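Local coordinates for serine acetyltransferase (Bacteroides vulgatus ATCC 8482, PDB 3F1X), which probably transfers an acetyl group from acetyl-CoA to L-serine, an early step of cysteine biosynthesis, as serine acetyltransferases of the left-handed beta-helix class do, at residues G200-I205 and G220-L225; H251-D256 and R269-K274. All coordinates share one frame; numbering follows the deposited sequence.

Contact 1: residues G200-I205 and G220-L225; sequences GHHFTI and GNNVKL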
loop_
_atom_site.group_PDB
_atom_site.type_symbol
_atom_site.label_atom_id
_atom_site.label_comp_id
_atom_site.label_asym_id
_atom_site.label_seq_id
_atom_site.Cartn_x
_atom_site.Cartn_y
_atom_site.Cartn_z
ATOM N N GLY A 200 -28.026 0.921 -28.522
ATOM C CA GLY A 200 -27.407 1.100 -29.823
ATOM C C GLY A 200 -26.118 1.901 -29.871
ATOM O O GLY A 200 -25.604 2.364 -28.849
ATOM N N HIS A 201 -25.598 2.070 -31.082
ATOM C CA HIS A 201 -24.355 2.800 -31.290
ATOM C C HIS A 201 -24.526 4.300 -31.076
ATOM O O HIS A 201 -25.642 4.798 -30.929
ATOM C CB HIS A 201 -23.825 2.536 -32.706
ATOM C CG HIS A 201 -23.304 1.146 -32.905
ATOM N ND1 HIS A 201 -23.842 0.050 -32.265
ATOM C CD2 HIS A 201 -22.310 0.670 -33.693
ATOM C CE1 HIS A 201 -23.203 -1.041 -32.648
ATOM N NE2 HIS A 201 -22.269 -0.692 -33.514
ATOM N N HIS A 202 -23.404 5.009 -31.053
ATOM C CA HIS A 202 -23.409 6.454 -30.868
ATOM C C HIS A 202 -24.330 6.866 -29.725
ATOM O O HIS A 202 -25.156 7.761 -29.866
ATOM C CB HIS A 202 -23.841 7.140 -32.164
ATOM C CG HIS A 202 -22.934 6.863 -33.321
ATOM N ND1 HIS A 202 -22.982 5.691 -34.045
ATOM C CD2 HIS A 202 -21.917 7.586 -33.847
ATOM C CE1 HIS A 202 -22.034 5.704 -34.966
ATOM N NE2 HIS A 202 -21.373 6.842 -34.867
ATOM N N PHE A 203 -24.189 6.199 -28.590
ATOM C CA PHE A 203 -25.005 6.513 -27.432
ATOM C C PHE A 203 -24.246 7.521 -26.577
ATOM O O PHE A 203 -23.035 7.426 -26.429
ATOM C CB PHE A 203 -25.271 5.243 -26.620
ATOM C CG PHE A 203 -26.077 5.479 -25.375
ATOM C CD1 PHE A 203 -27.379 5.983 -25.455
ATOM C CD2 PHE A 203 -25.544 5.192 -24.119
ATOM C CE1 PHE A 203 -28.144 6.195 -24.299
ATOM C CE2 PHE A 203 -26.303 5.401 -22.953
ATOM C CZ PHE A 203 -27.605 5.902 -23.046
ATOM N N THR A 204 -24.949 8.494 -26.020
ATOM C CA THR A 204 -24.277 9.468 -25.185
ATOM C C THR A 204 -25.148 9.880 -24.007
ATOM O O THR A 204 -26.374 9.918 -24.104
ATOM C CB THR A 204 -23.870 10.716 -26.003
ATOM O OG1 THR A 204 -22.992 11.535 -25.224
ATOM C CG2 THR A 204 -25.083 11.516 -26.386
ATOM N N ILE A 205 -24.497 10.151 -22.884
ATOM C CA ILE A 205 -25.175 10.587 -21.675
ATOM C C ILE A 205 -24.459 11.861 -21.257
ATOM O O ILE A 205 -23.255 11.845 -21.002
ATOM C CB ILE A 205 -25.058 9.535 -20.552
ATOM C CG1 ILE A 205 -25.851 8.279 -20.936
ATOM C CG2 ILE A 205 -25.559 10.123 -19.241
ATOM C CD1 ILE A 205 -25.691 7.108 -19.977
ATOM N N GLY A 220 -32.225 2.905 -29.188
ATOM C CA GLY A 220 -31.722 2.911 -30.552
ATOM C C GLY A 220 -30.371 3.574 -30.744
ATOM O O GLY A 220 -29.594 3.724 -29.802
ATOM N N ASN A 221 -30.088 3.979 -31.977
ATOM C CA ASN A 221 -28.813 4.605 -32.276
ATOM C C ASN A 221 -28.884 6.119 -32.183
ATOM O O ASN A 221 -29.944 6.716 -32.386
ATOM C CB ASN A 221 -28.342 4.208 -33.677
ATOM C CG ASN A 221 -28.290 2.706 -33.872
ATOM O OD1 ASN A 221 -27.756 1.973 -33.040
ATOM N ND2 ASN A 221 -28.840 2.241 -34.983
ATOM N N ASN A 222 -27.743 6.729 -31.872
ATOM C CA ASN A 222 -27.643 8.176 -31.771
ATOM C C ASN A 222 -28.626 8.747 -30.757
ATOM O O ASN A 222 -29.268 9.759 -31.014
ATOM C CB ASN A 222 -27.901 8.810 -33.145
ATOM C CG ASN A 222 -26.924 8.329 -34.207
ATOM O OD1 ASN A 222 -25.727 8.608 -34.146
ATOM N ND2 ASN A 222 -27.436 7.590 -35.188
ATOM N N VAL A 223 -28.752 8.093 -29.610
ATOM C CA VAL A 223 -29.660 8.575 -28.576
ATOM C C VAL A 223 -28.866 9.304 -27.505
ATOM O O VAL A 223 -27.746 8.912 -27.182
ATOM C CB VAL A 223 -30.449 7.411 -27.925
ATOM C CG1 VAL A 223 -31.355 7.939 -26.809
ATOM C CG2 VAL A 223 -31.284 6.697 -28.982
ATOM N N LYS A 224 -29.443 10.378 -26.967
ATOM C CA LYS A 224 -28.782 11.168 -25.934
ATOM C C LYS A 224 -29.701 11.351 -24.736
ATOM O O LYS A 224 -30.859 11.720 -24.886
ATOM C CB LYS A 224 -28.382 12.549 -26.476
ATOM C CG LYS A 224 -27.788 13.468 -25.406
ATOM C CD LYS A 224 -27.474 14.871 -25.924
ATOM C CE LYS A 224 -26.309 14.878 -26.896
ATOM N NZ LYS A 224 -25.852 16.278 -27.175
ATOM N N LEU A 225 -29.168 11.088 -23.551
ATOM C CA LEU A 225 -29.912 11.220 -22.305
ATOM C C LEU A 225 -29.172 12.204 -21.411
ATOM O O LEU A 225 -27.944 12.256 -21.425
ATOM C CB LEU A 225 -29.992 9.864 -21.595
ATOM C CG LEU A 225 -31.209 8.946 -21.752
ATOM C CD1 LEU A 225 -31.732 8.919 -23.180
ATOM C CD2 LEU A 225 -30.804 7.557 -21.278
HETATM O O HOH W 1 -27.693 5.474 -29.018
#

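Contact 2: residues H251-D256 and R269-K274; sequences HPILED and RVTIGK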
loop_
_atom_site.group_PDB
_atom_site.type_symbol
_atom_site.label_atom_id
_atom_site.label_comp_id
_atom_site.label_asym_id
_atom_site.label_seq_id
_atom_site.Cartn_x
_atom_site.Cartn_y
_atom_site.Cartn_z
ATOM N N HIS A 251 -40.247 -2.161 -20.010
ATOM C CA HIS A 251 -39.410 -0.965 -20.018
ATOM C C HIS A 251 -39.538 -0.257 -21.367
ATOM O O HIS A 251 -39.840 -0.883 -22.389
ATOM C CB HIS A 251 -37.956 -1.335 -19.722
ATOM C CG HIS A 251 -37.705 -1.644 -18.276
ATOM N ND1 HIS A 251 -37.722 -0.674 -17.296
ATOM C CD2 HIS A 251 -37.480 -2.817 -17.639
ATOM C CE1 HIS A 251 -37.519 -1.236 -16.117
ATOM N NE2 HIS A 251 -37.370 -2.537 -16.298
ATOM N N PRO A 252 -39.297 1.061 -21.391
ATOM C CA PRO A 252 -39.398 1.868 -22.611
ATOM C C PRO A 252 -38.515 1.488 -23.784
ATOM O O PRO A 252 -37.491 0.816 -23.642
ATOM C CB PRO A 252 -39.077 3.286 -22.124
ATOM C CG PRO A 252 -39.418 3.246 -20.658
ATOM C CD PRO A 252 -38.880 1.901 -20.257
ATOM N N ILE A 253 -38.940 1.955 -24.949
ATOM C CA ILE A 253 -38.223 1.755 -26.185
ATOM C C ILE A 253 -37.979 3.143 -26.762
ATOM O O ILE A 253 -38.925 3.896 -26.993
ATOM C CB ILE A 253 -39.046 0.970 -27.217
ATOM C CG1 ILE A 253 -39.395 -0.418 -26.681
ATOM C CG2 ILE A 253 -38.267 0.877 -28.517
ATOM C CD1 ILE A 253 -40.229 -1.238 -27.643
ATOM N N LEU A 254 -36.718 3.498 -26.961
ATOM C CA LEU A 254 -36.391 4.788 -27.553
ATOM C C LEU A 254 -35.818 4.503 -28.925
ATOM O O LEU A 254 -34.826 3.783 -29.046
ATOM C CB LEU A 254 -35.351 5.543 -26.710
ATOM C CG LEU A 254 -35.847 6.407 -25.547
ATOM C CD1 LEU A 254 -36.590 5.542 -24.551
ATOM C CD2 LEU A 254 -34.653 7.114 -24.885
ATOM N N GLU A 255 -36.441 5.058 -29.960
ATOM C CA GLU A 255 -35.959 4.856 -31.322
ATOM C C GLU A 255 -34.760 5.775 -31.576
ATOM O O GLU A 255 -34.355 6.537 -30.690
ATOM C CB GLU A 255 -37.078 5.135 -32.332
ATOM C CG GLU A 255 -38.350 4.337 -32.064
ATOM C CD GLU A 255 -39.348 4.365 -33.218
ATOM O OE1 GLU A 255 -39.481 5.412 -33.886
ATOM O OE2 GLU A 255 -40.018 3.337 -33.445
ATOM N N ASP A 256 -34.193 5.700 -32.777
ATOM C CA ASP A 256 -33.028 6.511 -33.129
ATOM C C ASP A 256 -33.217 8.021 -33.001
ATOM O O ASP A 256 -34.335 8.534 -33.072
ATOM C CB ASP A 256 -32.573 6.219 -34.568
ATOM C CG ASP A 256 -32.225 4.751 -34.799
ATOM O OD1 ASP A 256 -32.020 4.008 -33.818
ATOM O OD2 ASP A 256 -32.145 4.341 -35.978
ATOM N N ARG A 269 -44.744 0.451 -21.038
ATOM C CA ARG A 269 -44.723 0.077 -22.444
ATOM C C ARG A 269 -44.839 1.363 -23.245
ATOM O O ARG A 269 -45.866 1.640 -23.862
ATOM C CB ARG A 269 -45.907 -0.833 -22.772
ATOM C CG ARG A 269 -45.942 -1.311 -24.219
ATOM C CD ARG A 269 -47.332 -1.784 -24.605
ATOM N NE ARG A 269 -48.302 -0.697 -24.540
ATOM C CZ ARG A 269 -48.284 0.375 -25.328
ATOM N NH1 ARG A 269 -47.342 0.507 -26.255
ATOM N NH2 ARG A 269 -49.205 1.320 -25.186
ATOM N N VAL A 270 -43.783 2.160 -23.223
ATOM C CA VAL A 270 -43.790 3.415 -23.940
ATOM C C VAL A 270 -42.711 3.436 -25.006
ATOM O O VAL A 270 -41.590 2.981 -24.775
ATOM C CB VAL A 270 -43.573 4.593 -22.967
ATOM C CG1 VAL A 270 -43.365 5.883 -23.737
ATOM C CG2 VAL A 270 -44.769 4.717 -22.036
ATOM N N THR A 271 -43.064 3.959 -26.176
ATOM C CA THR A 271 -42.126 4.068 -27.281
ATOM C C THR A 271 -41.939 5.535 -27.630
ATOM O O THR A 271 -42.917 6.254 -27.863
ATOM C CB THR A 271 -42.638 3.336 -28.542
ATOM O OG1 THR A 271 -42.725 1.936 -28.273
ATOM C CG2 THR A 271 -41.696 3.557 -29.714
ATOM N N ILE A 272 -40.692 5.985 -27.637
ATOM C CA ILE A 272 -40.388 7.358 -28.008
ATOM C C ILE A 272 -39.934 7.259 -29.460
ATOM O O ILE A 272 -38.874 6.699 -29.748
ATOM C CB ILE A 272 -39.244 7.960 -27.148
ATOM C CG1 ILE A 272 -39.672 8.049 -25.685
ATOM C CG2 ILE A 272 -38.886 9.338 -27.660
ATOM C CD1 ILE A 272 -39.651 6.735 -24.977
ATOM N N GLY A 273 -40.758 7.777 -30.367
ATOM C CA GLY A 273 -40.467 7.727 -31.793
ATOM C C GLY A 273 -39.163 8.375 -32.208
ATOM O O GLY A 273 -38.693 9.302 -31.552
ATOM N N LYS A 274 -38.576 7.904 -33.305
ATOM C CA LYS A 274 -37.303 8.464 -33.742
ATOM C C LYS A 274 -37.345 9.973 -33.964
ATOM O O LYS A 274 -38.341 10.535 -34.431
ATOM C CB LYS A 274 -36.789 7.756 -35.005
ATOM C CG LYS A 274 -37.716 7.746 -36.194
ATOM C CD LYS A 274 -37.032 7.084 -37.388
ATOM C CE LYS A 274 -37.948 7.029 -38.606
ATOM N NZ LYS A 274 -37.276 6.431 -39.799
#

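Contact 1: residues G200-I205 and G220-L225
G200-I205 and G220-L225 meet as successive coils of a parallel beta-helix, paired as strands at T204-I205 with K224-L225 and through a bend before that, beside helices 123-139 and 155-171. T204 N donates to the carbonyl O of V223 at 3.1 Å, and the carbonyl O of T204 accepts from L225 N. At the bend, N222 N donates to H201 O with an angle of 162° at the hydrogen. The side chain of N221 adds a link: its OD1 accepts from H201 N at 2.9 Å, the donor tilted 19° from the amide plane. One water bridges the segments, donating to H201 O and G220 O and accepting from V223 N. H202 and N222 both hold positive phi values at equivalent places on adjacent coils, and their side chains run side by side, N222 OD1 lying 3.1 Å from H202 CB with ring and amide planes 37° apart. Such stacked corners belong to the left-handed parallel beta-helix expected of the serine acetyltransferase family. T204 and K224 also point the same way, and T204 CG2 presses against K224 CB and CG, both at 3.5 Å, a tight fit. Among the apolar groups, the F203 ring receives L225 CD2 at its edge, 4.0 Å from F203 CZ, while F203 CD1 lies 4.2 Å from V223 CB and nearer, at 3.4 Å, to V223 O. Helix 155-171 also packs on this ring through I160 and R164.

Contact 2: residues H251-D256 and R269-K274
H251-D256 and R269-K274 run parallel, 3° apart in direction, with I253 paired to T271 and L254 to I272. Three backbone bonds hold the register: I253 N donates to V270 O, I272 N to I253 O and E255 N to I272 O, the last at 2.9 Å and 172°. A fourth bond uses a side chain. Carboxylate OE1 of E255 accepts from K274 N at 2.7 Å through its anti lone pair, the one away from OE2, with an angle of 147° at the hydrogen. The chain of E255 is extended beyond CG and passes close to the other strand on its way, E255 CG lying 3.3 Å from I272 O and E255 OE1 3.3 Å from G273 CA. The carboxylate thus grips the backbone just after strand 271-272; K274 NZ lies 6.4 Å from E255 OE1, so the charged groups are not in contact. On one face L254 and I272 lie side by side; L254 CD1 and I272 CD1 are 3.3 Å apart in the model, shorter than normal van der Waals contact, so the exact fit is doubtful. I266 of strand 265-267 also packs on I272. On the other face I253 and T271 run alongside each other, with I253 CB 3.9 Å from T271 OG1. Inward aliphatic residues stacked at matching positions, coil upon coil, are characteristic of the left-handed parallel beta-helix to which this family's C-terminal domain belongs.

In the fold
Contacts 1 and 2 follow in series along the chain, their centres 12 Å apart. Contact 1 joins two coils of the beta-helix and contact 2 the next two; they meet where G220-L225 borders H251-D256. Their paired strands lie in different sheets, 204-206 with 224-226 in one and 253-254 with 271-272 in another. G220 N lies 2.7 Å from L254 O, and N221 N 2.7 Å from D256 OD1, both probable hydrogen bonds. The acid of contact 2 therefore reaches the turn of contact 1 whose amide side chain holds H201. V223 CG2 also packs 3.5 Å from E255 O. Contact 1 adjoins the helical part of the chain, its centre about 15 Å from the chain centre against about 21 Å for contact 2.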